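PDB 6VVG: arginine kinase from Cydia pomonella granulosis virus, which probably phosphorylates serine and threonine residues of proteins using ATP, and depends for its kinase activity on side-to-side dimerization. Local coordinates for residues V199-Y204 / E210-I215; S15-L20 / K44-K49; L163-G168 / F172-T177; N146-R151 / F157-G162. All coordinates share one frame; numbering follows the deposited sequence.

Interaction 1: residues V199-Y204 / E210-I215; sequences VGVVAY and EYPFDI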
# COMPACT_ATOMS: atom_id res chain seq x y z
N VAL A 199 -12.31 -11.43 -13.28
CA VAL A 199 -12.89 -10.78 -14.44
C VAL A 199 -13.53 -11.81 -15.36
O VAL A 199 -14.63 -11.60 -15.89
CB VAL A 199 -11.83 -9.95 -15.19
CG1 VAL A 199 -12.37 -9.53 -16.56
CG2 VAL A 199 -11.42 -8.74 -14.37
N GLY A 200 -12.86 -12.94 -15.55
CA GLY A 200 -13.43 -14.00 -16.36
C GLY A 200 -14.76 -14.50 -15.82
O GLY A 200 -15.70 -14.72 -16.58
N VAL A 201 -14.85 -14.68 -14.50
CA VAL A 201 -16.12 -15.11 -13.92
C VAL A 201 -17.19 -14.04 -14.13
O VAL A 201 -18.33 -14.35 -14.51
CB VAL A 201 -15.94 -15.44 -12.43
CG1 VAL A 201 -17.29 -15.82 -11.81
CG2 VAL A 201 -14.92 -16.55 -12.24
N VAL A 202 -16.84 -12.78 -13.90
CA VAL A 202 -17.79 -11.69 -14.13
C VAL A 202 -18.25 -11.69 -15.58
O VAL A 202 -19.44 -11.52 -15.86
CB VAL A 202 -17.16 -10.34 -13.74
CG1 VAL A 202 -18.07 -9.19 -14.13
CG2 VAL A 202 -16.86 -10.31 -12.25
N ALA A 203 -17.32 -11.86 -16.52
CA ALA A 203 -17.68 -11.84 -17.93
C ALA A 203 -18.64 -12.98 -18.26
O ALA A 203 -19.64 -12.78 -18.96
CB ALA A 203 -16.42 -11.92 -18.80
N TYR A 204 -18.35 -14.18 -17.76
CA TYR A 204 -19.26 -15.29 -17.98
C TYR A 204 -20.64 -14.99 -17.40
O TYR A 204 -21.67 -15.32 -18.00
CB TYR A 204 -18.70 -16.57 -17.36
CG TYR A 204 -19.42 -17.82 -17.85
CD1 TYR A 204 -20.67 -18.17 -17.34
CD2 TYR A 204 -18.85 -18.62 -18.82
CE1 TYR A 204 -21.33 -19.30 -17.80
CE2 TYR A 204 -19.50 -19.76 -19.27
CZ TYR A 204 -20.74 -20.09 -18.76
OH TYR A 204 -21.38 -21.21 -19.21
N GLU A 210 -25.52 -16.69 -15.77
CA GLU A 210 -25.30 -17.85 -14.91
C GLU A 210 -23.85 -17.89 -14.46
O GLU A 210 -22.96 -17.34 -15.11
CB GLU A 210 -25.66 -19.15 -15.63
CG GLU A 210 -27.12 -19.27 -16.05
CD GLU A 210 -28.03 -19.65 -14.89
OE1 GLU A 210 -27.53 -19.79 -13.76
OE2 GLU A 210 -29.25 -19.80 -15.12
N TYR A 211 -23.62 -18.55 -13.32
CA TYR A 211 -22.28 -18.77 -12.79
C TYR A 211 -21.58 -19.88 -13.58
O TYR A 211 -22.20 -20.90 -13.88
CB TYR A 211 -22.36 -19.13 -11.30
CG TYR A 211 -21.03 -19.41 -10.64
CD1 TYR A 211 -20.21 -18.38 -10.21
CD2 TYR A 211 -20.61 -20.71 -10.45
CE1 TYR A 211 -18.99 -18.64 -9.62
CE2 TYR A 211 -19.40 -20.99 -9.85
CZ TYR A 211 -18.59 -19.95 -9.44
OH TYR A 211 -17.38 -20.23 -8.85
N PRO A 212 -20.31 -19.69 -13.94
CA PRO A 212 -19.69 -20.65 -14.88
C PRO A 212 -19.68 -22.09 -14.39
O PRO A 212 -19.96 -23.00 -15.19
CB PRO A 212 -18.26 -20.10 -15.05
CG PRO A 212 -18.05 -19.13 -13.87
CD PRO A 212 -19.42 -18.55 -13.64
N PHE A 213 -19.37 -22.34 -13.13
CA PHE A 213 -19.05 -23.68 -12.66
C PHE A 213 -20.22 -24.30 -11.89
O PHE A 213 -21.20 -23.64 -11.56
CB PHE A 213 -17.78 -23.63 -11.80
CG PHE A 213 -16.63 -22.95 -12.48
CD1 PHE A 213 -16.04 -23.51 -13.60
CD2 PHE A 213 -16.14 -21.74 -12.02
CE1 PHE A 213 -14.98 -22.88 -14.24
CE2 PHE A 213 -15.09 -21.10 -12.65
CZ PHE A 213 -14.51 -21.68 -13.76
N ASP A 214 -20.07 -25.59 -11.61
CA ASP A 214 -21.20 -26.46 -11.25
C ASP A 214 -21.42 -26.45 -9.74
O ASP A 214 -20.98 -27.33 -9.01
CB ASP A 214 -20.94 -27.87 -11.77
CG ASP A 214 -22.20 -28.71 -11.87
OD1 ASP A 214 -23.30 -28.19 -11.62
OD2 ASP A 214 -22.07 -29.91 -12.20
N ILE A 215 -22.16 -25.44 -9.28
CA ILE A 215 -22.59 -25.37 -7.90
C ILE A 215 -24.02 -24.82 -7.83
O ILE A 215 -24.54 -24.26 -8.79
CB ILE A 215 -21.66 -24.50 -7.03
CG1 ILE A 215 -21.67 -23.05 -7.52
CG2 ILE A 215 -20.25 -25.04 -7.03
CD1 ILE A 215 -20.79 -22.11 -6.68
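One face of the Tyr204 ring is covered by Pro212, whose CA sits 3.8 Å from the ring centroid and 23° off the ring normal, a CH-pi contact, while the carbonyl oxygen of Glu210 lies at the ring's edge, with Glu210 O 3.3 Å from Tyr204 CD1. Pro212 serves two further rings within its own segment: its CD lies over a face of Tyr211 near the rim, and its CB over the centre of the Phe213 ring. The ring edges here meet oxygen, since Phe213 O lies in the plane of Tyr211 and Tyr211 OH in that of Phe213. In the C-lobe of a protein kinase, helix 192-208 is the hydrophobic F helix, and the Tyr211-Pro212-Phe213 loop that follows matches the Pro-Phe element commonly found after it. Tyr204 turns its ring onto this loop with CG anti to the backbone N (chi1 -166°), and its hydroxyl is hydrogen-bonded to Pro240 O beyond. One helical turn earlier, Val201 brings its CG1 branch to 3.9 Å from Pro212 CD, crossing the proline at about a right angle. The same methyl meets the Tyr211 ring obliquely, 4.0 Å from CE1 of Tyr211, whose hydroxyl is hydrogen-bonded to Val178 O.

Interaction 2: residues S15-L20 / K44-K49; sequences SKYEIL and KRFVCK. With AMP (adenosine monophosphate), chain C.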
# COMPACT_ATOMS: atom_id res chain seq x y z
N SER A 15 -17.91 17.33 10.94
CA SER A 15 -19.13 17.47 11.73
C SER A 15 -20.31 17.96 10.89
O SER A 15 -21.43 18.05 11.41
CB SER A 15 -18.91 18.43 12.89
OG SER A 15 -20.13 18.94 13.39
N LYS A 16 -20.08 18.28 9.62
CA LYS A 16 -21.16 18.73 8.75
C LYS A 16 -21.98 17.58 8.19
O LYS A 16 -23.10 17.80 7.72
CB LYS A 16 -20.59 19.56 7.60
CG LYS A 16 -19.88 20.84 8.01
CD LYS A 16 -19.47 21.64 6.77
CE LYS A 16 -18.55 22.80 7.13
NZ LYS A 16 -17.30 22.78 6.32
N TYR A 17 -21.45 16.36 8.22
CA TYR A 17 -22.09 15.23 7.57
C TYR A 17 -23.19 14.64 8.45
O TYR A 17 -23.02 14.48 9.66
CB TYR A 17 -21.05 14.16 7.24
CG TYR A 17 -20.20 14.51 6.05
CD1 TYR A 17 -20.65 14.27 4.76
CD2 TYR A 17 -18.94 15.08 6.21
CE1 TYR A 17 -19.88 14.59 3.66
CE2 TYR A 17 -18.15 15.39 5.11
CZ TYR A 17 -18.63 15.15 3.84
OH TYR A 17 -17.86 15.47 2.75
N GLU A 18 -24.33 14.34 7.82
CA GLU A 18 -25.50 13.78 8.48
C GLU A 18 -25.91 12.51 7.76
O GLU A 18 -25.82 12.42 6.53
CB GLU A 18 -26.65 14.79 8.51
CG GLU A 18 -27.60 14.73 7.33
CD GLU A 18 -28.30 16.05 7.08
OE1 GLU A 18 -29.22 16.40 7.85
OE2 GLU A 18 -27.93 16.74 6.10
N ILE A 19 -26.37 11.52 8.53
CA ILE A 19 -26.60 10.17 8.02
C ILE A 19 -28.04 10.05 7.55
O ILE A 19 -28.98 10.35 8.30
CB ILE A 19 -26.28 9.12 9.10
CG1 ILE A 19 -24.81 9.24 9.52
CG2 ILE A 19 -26.60 7.73 8.59
CD1 ILE A 19 -23.86 8.40 8.69
N LEU A 20 -28.22 9.60 6.31
CA LEU A 20 -29.55 9.47 5.72
C LEU A 20 -30.10 8.05 5.78
O LEU A 20 -31.28 7.87 6.08
CB LEU A 20 -29.52 9.93 4.26
CG LEU A 20 -29.05 11.37 3.99
CD1 LEU A 20 -29.36 11.77 2.55
CD2 LEU A 20 -29.69 12.35 4.96
N LYS A 44 -25.64 17.47 -2.34
CA LYS A 44 -24.94 16.30 -2.84
C LYS A 44 -24.98 15.15 -1.84
O LYS A 44 -24.77 15.33 -0.63
CB LYS A 44 -23.48 16.65 -3.15
CG LYS A 44 -22.70 15.52 -3.80
CD LYS A 44 -21.40 16.04 -4.41
CE LYS A 44 -20.69 14.96 -5.21
NZ LYS A 44 -19.28 14.77 -4.77
N ARG A 45 -25.25 13.95 -2.35
CA ARG A 45 -25.19 12.74 -1.56
C ARG A 45 -23.79 12.14 -1.63
O ARG A 45 -23.17 12.10 -2.70
CB ARG A 45 -26.22 11.72 -2.06
CG ARG A 45 -27.56 11.80 -1.37
CD ARG A 45 -28.33 13.04 -1.82
NE ARG A 45 -29.73 12.97 -1.42
CZ ARG A 45 -30.52 14.03 -1.26
NH1 ARG A 45 -30.05 15.24 -1.48
NH2 ARG A 45 -31.78 13.86 -0.88
N PHE A 46 -23.30 11.68 -0.49
CA PHE A 46 -22.03 10.98 -0.41
C PHE A 46 -22.27 9.59 0.18
O PHE A 46 -23.36 9.28 0.65
CB PHE A 46 -21.01 11.76 0.44
CG PHE A 46 -20.74 13.16 -0.06
CD1 PHE A 46 -19.74 13.39 -0.98
CD2 PHE A 46 -21.49 14.24 0.40
CE1 PHE A 46 -19.48 14.67 -1.44
CE2 PHE A 46 -21.23 15.53 -0.06
CZ PHE A 46 -20.22 15.74 -0.99
N VAL A 47 -21.20 8.81 0.26
CA VAL A 47 -21.21 7.50 0.90
C VAL A 47 -20.19 7.53 2.04
O VAL A 47 -19.00 7.78 1.80
CB VAL A 47 -20.88 6.38 -0.09
CG1 VAL A 47 -20.57 5.09 0.66
CG2 VAL A 47 -22.02 6.18 -1.07
N CYS A 48 -20.64 7.28 3.26
CA CYS A 48 -19.75 7.21 4.42
C CYS A 48 -19.64 5.76 4.88
O CYS A 48 -20.64 5.15 5.25
CB CYS A 48 -20.24 8.08 5.57
SG CYS A 48 -19.24 7.86 7.08
N LYS A 49 -18.42 5.22 4.85
CA LYS A 49 -18.12 3.84 5.20
C LYS A 49 -17.42 3.83 6.54
O LYS A 49 -16.36 4.46 6.69
CB LYS A 49 -17.25 3.20 4.12
CG LYS A 49 -16.72 1.82 4.41
CD LYS A 49 -16.05 1.26 3.17
CE LYS A 49 -15.82 -0.24 3.28
NZ LYS A 49 -15.00 -0.76 2.14
P AMP C . -19.14 -1.72 -0.40
O1P AMP C . -19.16 -3.24 -0.35
O2P AMP C . -19.11 -1.31 -1.85
O3P AMP C . -18.01 -1.25 0.48
O5' AMP C . -20.48 -1.14 0.22
C5' AMP C . -21.65 -1.94 0.31
C4' AMP C . -22.67 -1.57 -0.74
O4' AMP C . -22.97 -0.15 -0.66
C3' AMP C . -22.26 -1.77 -2.19
O3' AMP C . -22.35 -3.12 -2.61
C2' AMP C . -23.20 -0.83 -2.92
O2' AMP C . -24.51 -1.37 -2.98
C1' AMP C . -23.22 0.36 -1.96
N9 AMP C . -22.15 1.32 -2.29
C8 AMP C . -20.88 1.19 -1.88
N7 AMP C . -20.18 2.22 -2.37
C5 AMP C . -21.02 2.99 -3.08
C6 AMP C . -20.82 4.15 -3.78
N6 AMP C . -19.64 4.97 -4.01
N1 AMP C . -21.83 4.73 -4.41
C2 AMP C . -23.06 4.17 -4.36
N3 AMP C . -23.27 3.02 -3.67
C4 AMP C . -22.24 2.43 -3.03
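Tyr17 and Phe46 stand at nearly right angles, with their ring planes at 81° and the edge of the tyrosine turned toward the face of the phenylalanine. The pair is an offset edge-to-face stack whose centroids lie 5.6 Å apart, the closest atoms being Tyr17 CE1 and Phe46 CD2 at 3.7 Å. Tyr17 OH lies above the middle of the Phe46 ring, and Lys44 CG lies over the opposite face, toward its rim. Tyr17 also packs on Ile7 of the second subunit. Both rings swing to the side of the backbone N, anti to the carbonyl carbon (chi1 -76° in Tyr17), and meet across strand 32-39, which separates their two strands in the sheet. Leu20 CD1 lies 4.2 Å from NE of Arg45, whose NH1 is hydrogen-bonded to His43 O. Val47 points to the other side of its strand and lays CG2 3.6 Å from AMP C6, while the extended Lys49 carries NZ to within 3.5 Å of AMP O3P, a weak hydrogen bond, and also forms a salt bridge with Glu60. Aromatic packing on one face, nucleotide on the other and a lysine-glutamate bridge to helix 59-66 mark the antiparallel N-lobe sheet of protein kinases.

Interaction 3: residues L163-G168 / F172-T177; sequences LSRIVG and FYDGTT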
# COMPACT_ATOMS: atom_id res chain seq x y z
N LEU A 163 -10.07 -5.30 0.25
CA LEU A 163 -9.28 -6.52 0.18
C LEU A 163 -8.09 -6.38 -0.76
O LEU A 163 -7.47 -7.39 -1.11
CB LEU A 163 -10.15 -7.69 -0.25
CG LEU A 163 -11.19 -8.17 0.77
CD1 LEU A 163 -11.88 -9.44 0.28
CD2 LEU A 163 -10.56 -8.42 2.14
N SER A 164 -7.76 -5.16 -1.18
CA SER A 164 -6.65 -4.94 -2.10
C SER A 164 -5.33 -5.36 -1.48
O SER A 164 -5.13 -5.26 -0.26
CB SER A 164 -6.60 -3.46 -2.51
OG SER A 164 -7.71 -3.10 -3.30
N ARG A 165 -4.41 -5.81 -2.33
CA ARG A 165 -3.14 -6.33 -1.86
C ARG A 165 -1.99 -5.90 -2.76
O ARG A 165 -2.17 -5.57 -3.94
CB ARG A 165 -3.15 -7.87 -1.80
CG ARG A 165 -4.28 -8.48 -1.01
CD ARG A 165 -4.10 -8.28 0.48
NE ARG A 165 -5.27 -8.74 1.21
CZ ARG A 165 -5.69 -8.23 2.36
NH1 ARG A 165 -5.01 -7.25 2.95
NH2 ARG A 165 -6.78 -8.71 2.94
N ILE A 166 -0.78 -5.94 -2.19
CA ILE A 166 0.44 -5.63 -2.93
C ILE A 166 0.89 -6.88 -3.68
O ILE A 166 0.93 -7.98 -3.12
CB ILE A 166 1.54 -5.14 -1.98
CG1 ILE A 166 1.18 -3.78 -1.38
CG2 ILE A 166 2.87 -5.05 -2.72
CD1 ILE A 166 2.18 -3.27 -0.35
N VAL A 167 1.25 -6.70 -4.96
CA VAL A 167 1.70 -7.82 -5.77
C VAL A 167 2.93 -8.45 -5.13
O VAL A 167 3.87 -7.75 -4.73
CB VAL A 167 2.01 -7.34 -7.20
CG1 VAL A 167 2.71 -8.43 -8.00
CG2 VAL A 167 0.73 -6.89 -7.90
N GLY A 168 2.92 -9.78 -5.03
CA GLY A 168 4.08 -10.52 -4.58
C GLY A 168 4.04 -10.96 -3.13
O GLY A 168 4.89 -11.78 -2.73
N PHE A 172 -3.70 -15.28 1.37
CA PHE A 172 -4.55 -16.06 2.26
C PHE A 172 -5.96 -16.03 1.69
O PHE A 172 -6.25 -15.30 0.73
CB PHE A 172 -4.50 -15.54 3.70
CG PHE A 172 -4.72 -14.06 3.83
CD1 PHE A 172 -3.77 -13.16 3.38
CD2 PHE A 172 -5.88 -13.57 4.41
CE1 PHE A 172 -3.98 -11.79 3.49
CE2 PHE A 172 -6.09 -12.21 4.53
CZ PHE A 172 -5.14 -11.32 4.07
N TYR A 173 -6.85 -16.82 2.29
CA TYR A 173 -8.19 -17.02 1.74
C TYR A 173 -9.14 -15.89 2.14
O TYR A 173 -10.14 -16.09 2.82
CB TYR A 173 -8.72 -18.37 2.20
CG TYR A 173 -8.07 -19.58 1.56
CD1 TYR A 173 -7.45 -19.50 0.32
CD2 TYR A 173 -8.10 -20.82 2.20
CE1 TYR A 173 -6.87 -20.61 -0.27
CE2 TYR A 173 -7.52 -21.94 1.62
CZ TYR A 173 -6.91 -21.83 0.38
OH TYR A 173 -6.33 -22.93 -0.20
N ASP A 174 -8.81 -14.68 1.70
CA ASP A 174 -9.71 -13.55 1.85
C ASP A 174 -10.56 -13.40 0.58
O ASP A 174 -10.20 -13.87 -0.50
CB ASP A 174 -8.93 -12.27 2.14
CG ASP A 174 -8.00 -11.86 1.01
OD1 ASP A 174 -7.71 -12.69 0.13
OD2 ASP A 174 -7.56 -10.69 1.01
N GLY A 175 -11.70 -12.75 0.73
CA GLY A 175 -12.60 -12.57 -0.39
C GLY A 175 -13.61 -13.69 -0.53
O GLY A 175 -13.90 -14.43 0.42
N THR A 176 -14.14 -13.83 -1.74
CA THR A 176 -15.22 -14.76 -2.01
C THR A 176 -14.69 -16.00 -2.72
O THR A 176 -14.15 -15.91 -3.83
CB THR A 176 -16.31 -14.09 -2.86
OG1 THR A 176 -16.65 -12.82 -2.28
CG2 THR A 176 -17.55 -14.96 -2.93
N THR A 177 -14.91 -17.16 -2.09
CA THR A 177 -14.30 -18.40 -2.55
C THR A 177 -14.62 -18.69 -4.01
O THR A 177 -13.76 -19.15 -4.76
CB THR A 177 -14.77 -19.55 -1.66
OG1 THR A 177 -14.49 -19.24 -0.29
CG2 THR A 177 -14.10 -20.86 -2.04
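Arg165 and Asp174 join the two limbs of the kinase activation segment, which opens with Asp160-Tyr161-Gly162, here in place of the DFG motif. The guanidinium grips the carboxylate side-on with two nitrogens that share one oxygen, a salt bridge in which Arg165 NE lies 3.0 Å from Asp174 OD2 and Arg165 NH2 2.9 Å from the same atom. Asp174 OD2 lies in the guanidinium plane. NE meets it nearly along its C-O axis and NH2 on the anti side, both from the same face of the carboxylate, whose plane is turned 26° from that of the guanidinium. The other oxygen, Asp174 OD1, is taken up by Lys184, Tyr190 and Asn140, the last standing where many kinases have the arginine of HRD. So many donors around a buried carboxylate would be expected to favour its charged form. Asp174 CG sits between the backbone N and the carbonyl carbon (chi1 63°), which turns the carboxylate toward Arg165. Phe172 brings CZ over one face of the guanidinium, toward its rim and 3.3 Å from Arg165 NH2, but the two planes are 46° apart. Leu163 slides past Asp174 from the opposite direction, its CD2 3.9 Å from Asp174 OD2. Its other branch packs tightly against the bare backbone of the neighbouring glycine, with Leu163 CD1 just 3.3 Å from Gly175 CA.

Interaction 4: residues N146-R151 / F157-G162; sequences NLLYDR and FVCDYG. With AMP (adenosine monophosphate), chain C.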
# COMPACT_ATOMS: atom_id res chain seq x y z
N ASN A 146 -19.24 -5.70 -6.56
CA ASN A 146 -18.28 -4.61 -6.44
C ASN A 146 -18.07 -3.86 -7.75
O ASN A 146 -17.09 -3.12 -7.88
CB ASN A 146 -16.95 -5.14 -5.91
CG ASN A 146 -17.01 -5.53 -4.45
OD1 ASN A 146 -17.88 -5.06 -3.72
ND2 ASN A 146 -16.09 -6.38 -4.02
N LEU A 147 -18.96 -4.04 -8.72
CA LEU A 147 -18.90 -3.37 -10.01
C LEU A 147 -20.22 -2.62 -10.17
O LEU A 147 -21.22 -3.17 -10.64
CB LEU A 147 -18.65 -4.36 -11.14
CG LEU A 147 -17.38 -5.18 -10.93
CD1 LEU A 147 -17.22 -6.26 -11.98
CD2 LEU A 147 -16.15 -4.27 -10.91
N LEU A 148 -20.23 -1.35 -9.75
CA LEU A 148 -21.43 -0.54 -9.80
C LEU A 148 -21.71 -0.10 -11.23
O LEU A 148 -20.79 0.21 -11.99
CB LEU A 148 -21.28 0.68 -8.89
CG LEU A 148 -20.68 0.42 -7.50
CD1 LEU A 148 -20.76 1.66 -6.62
CD2 LEU A 148 -21.36 -0.77 -6.82
N TYR A 149 -22.99 -0.08 -11.60
CA TYR A 149 -23.43 0.15 -12.97
C TYR A 149 -24.94 0.33 -12.96
O TYR A 149 -25.64 -0.40 -12.26
CB TYR A 149 -23.02 -1.02 -13.88
CG TYR A 149 -23.40 -0.89 -15.34
CD1 TYR A 149 -24.67 -1.21 -15.78
CD2 TYR A 149 -22.47 -0.45 -16.28
CE1 TYR A 149 -25.02 -1.09 -17.12
CE2 TYR A 149 -22.81 -0.33 -17.62
CZ TYR A 149 -24.09 -0.66 -18.03
OH TYR A 149 -24.43 -0.54 -19.36
N ASP A 150 -25.43 1.31 -13.72
CA ASP A 150 -26.86 1.52 -13.90
C ASP A 150 -27.11 1.81 -15.38
O ASP A 150 -26.21 2.24 -16.10
CB ASP A 150 -27.38 2.66 -13.02
CG ASP A 150 -26.78 4.00 -13.38
OD1 ASP A 150 -27.24 4.61 -14.37
OD2 ASP A 150 -25.85 4.45 -12.68
N ARG A 151 -28.33 1.56 -15.82
CA ARG A 151 -28.63 1.63 -17.24
C ARG A 151 -28.89 3.04 -17.73
O ARG A 151 -29.20 3.23 -18.91
CB ARG A 151 -29.83 0.77 -17.58
CG ARG A 151 -31.19 1.13 -16.84
CD ARG A 151 -32.10 -0.12 -17.00
NE ARG A 151 -33.51 0.15 -16.76
CZ ARG A 151 -34.50 -0.60 -17.21
NH1 ARG A 151 -34.23 -1.68 -17.93
NH2 ARG A 151 -35.76 -0.29 -16.93
N PHE A 157 -18.14 1.52 -12.25
CA PHE A 157 -17.29 1.92 -11.13
C PHE A 157 -16.84 0.68 -10.38
O PHE A 157 -17.67 -0.09 -9.89
CB PHE A 157 -18.03 2.87 -10.17
CG PHE A 157 -18.61 4.08 -10.83
CD1 PHE A 157 -19.87 4.03 -11.41
CD2 PHE A 157 -17.90 5.27 -10.88
CE1 PHE A 157 -20.41 5.15 -12.02
CE2 PHE A 157 -18.43 6.39 -11.49
CZ PHE A 157 -19.69 6.33 -12.07
N VAL A 158 -15.52 0.49 -10.29
CA VAL A 158 -14.94 -0.50 -9.39
C VAL A 158 -14.96 0.06 -7.98
O VAL A 158 -14.59 1.22 -7.76
CB VAL A 158 -13.50 -0.84 -9.83
CG1 VAL A 158 -12.97 -2.02 -9.02
CG2 VAL A 158 -13.45 -1.13 -11.32
N CYS A 159 -15.39 -0.75 -7.01
CA CYS A 159 -15.52 -0.28 -5.64
C CYS A 159 -15.04 -1.34 -4.66
O CYS A 159 -14.71 -2.47 -5.03
CB CYS A 159 -16.97 0.12 -5.33
SG CYS A 159 -18.09 -1.26 -4.96
N ASP A 160 -15.02 -0.95 -3.38
CA ASP A 160 -14.61 -1.80 -2.26
C ASP A 160 -13.17 -2.31 -2.42
O ASP A 160 -12.92 -3.47 -2.75
CB ASP A 160 -15.57 -2.98 -2.04
CG ASP A 160 -15.40 -3.60 -0.66
OD1 ASP A 160 -14.39 -3.28 0.01
OD2 ASP A 160 -16.27 -4.39 -0.23
N TYR A 161 -12.24 -1.39 -2.23
CA TYR A 161 -10.81 -1.71 -2.23
C TYR A 161 -10.33 -2.27 -0.89
O TYR A 161 -9.12 -2.26 -0.63
CB TYR A 161 -10.02 -0.47 -2.63
CG TYR A 161 -10.74 0.37 -3.67
CD1 TYR A 161 -11.37 -0.22 -4.76
CD2 TYR A 161 -10.81 1.76 -3.56
CE1 TYR A 161 -12.04 0.53 -5.71
CE2 TYR A 161 -11.46 2.52 -4.50
CZ TYR A 161 -12.08 1.90 -5.58
OH TYR A 161 -12.74 2.65 -6.52
N GLY A 162 -11.23 -2.78 -0.05
CA GLY A 162 -10.87 -3.23 1.28
C GLY A 162 -10.07 -4.52 1.33
O GLY A 162 -9.46 -4.81 2.36
P AMP C . -19.14 -1.72 -0.40
O1P AMP C . -19.16 -3.24 -0.35
O2P AMP C . -19.11 -1.31 -1.85
O3P AMP C . -18.01 -1.25 0.48
O5' AMP C . -20.48 -1.14 0.22
C5' AMP C . -21.65 -1.94 0.31
C4' AMP C . -22.67 -1.57 -0.74
O4' AMP C . -22.97 -0.15 -0.66
C3' AMP C . -22.26 -1.77 -2.19
O3' AMP C . -22.35 -3.12 -2.61
C2' AMP C . -23.20 -0.83 -2.92
O2' AMP C . -24.51 -1.37 -2.98
C1' AMP C . -23.22 0.36 -1.96
N9 AMP C . -22.15 1.32 -2.29
C8 AMP C . -20.88 1.19 -1.88
N7 AMP C . -20.18 2.22 -2.37
C5 AMP C . -21.02 2.99 -3.08
C6 AMP C . -20.82 4.15 -3.78
N6 AMP C . -19.64 4.97 -4.01
N1 AMP C . -21.83 4.73 -4.41
C2 AMP C . -23.06 4.17 -4.36
N3 AMP C . -23.27 3.02 -3.67
C4 AMP C . -22.24 2.43 -3.03
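Leu148 and Phe157 form an apolar pair on one side of this two-stranded hairpin, CB of Leu148 lying 4.1 Å from CB of Phe157, while on the other side Leu147 and Val158 run side by side with Leu147 CD2 4.2 Å from Val158 CG2 and pack on Leu125 of helix 115-133. Leu148 divides its branches: CD2 rests 3.8 Å from Cys159 SG, and CD1 lies 3.8 Å from AMP C6. Its CG points away from the carbonyl carbon (chi1 -44°), which places CD1 at the adenine while CD2 turns to the cysteine sulfur. Between these layers run antiparallel backbone bonds: Leu148 and Phe157 bond to each other in both directions, and Cys159 N gives to Asn146 O. Outward from there the side chains become polar. Asn146 OD1 comes to 3.5 Å from Asp160 CB, with amide and carboxylate planes 68° apart, and Asn146 ND2 is held by Asp141 O. Asp160 OD1 accepts from Gly162 N at 3.2 Å, an Asx turn, which may help to orient the carboxylate. Its other oxygen faces the phosphate, Asp160 OD2 standing 3.1 Å from AMP O1P. Two oxygens this close with no hydrogen bond between them would probably call for a cation, as a metal ion provides at the DFG aspartate of kinases. Here Lys49, in a long, weak ion pair with Asp160, may supply part of it.

In chain order the contacts are interactions 2, 4, 3 and 1, running from the N-lobe sheet to the far side of the C-lobe: the centres of interactions 1 and 2 are about 35 Å apart. Interaction 4 lies between, about 18 Å from interaction 1 and 19 Å from interaction 2 by centres, and touches both. Val202 of helix 192-208 packs on Leu147, and Lys49 meets Asp160 in a long, weak ion pair beside the phosphate of their shared AMP. Interaction 3 continues directly from 157-162. Both it and interaction 2 reach the second subunit, which places the nucleotide site and activation segment near the dimer interface and is consistent with coupling between them.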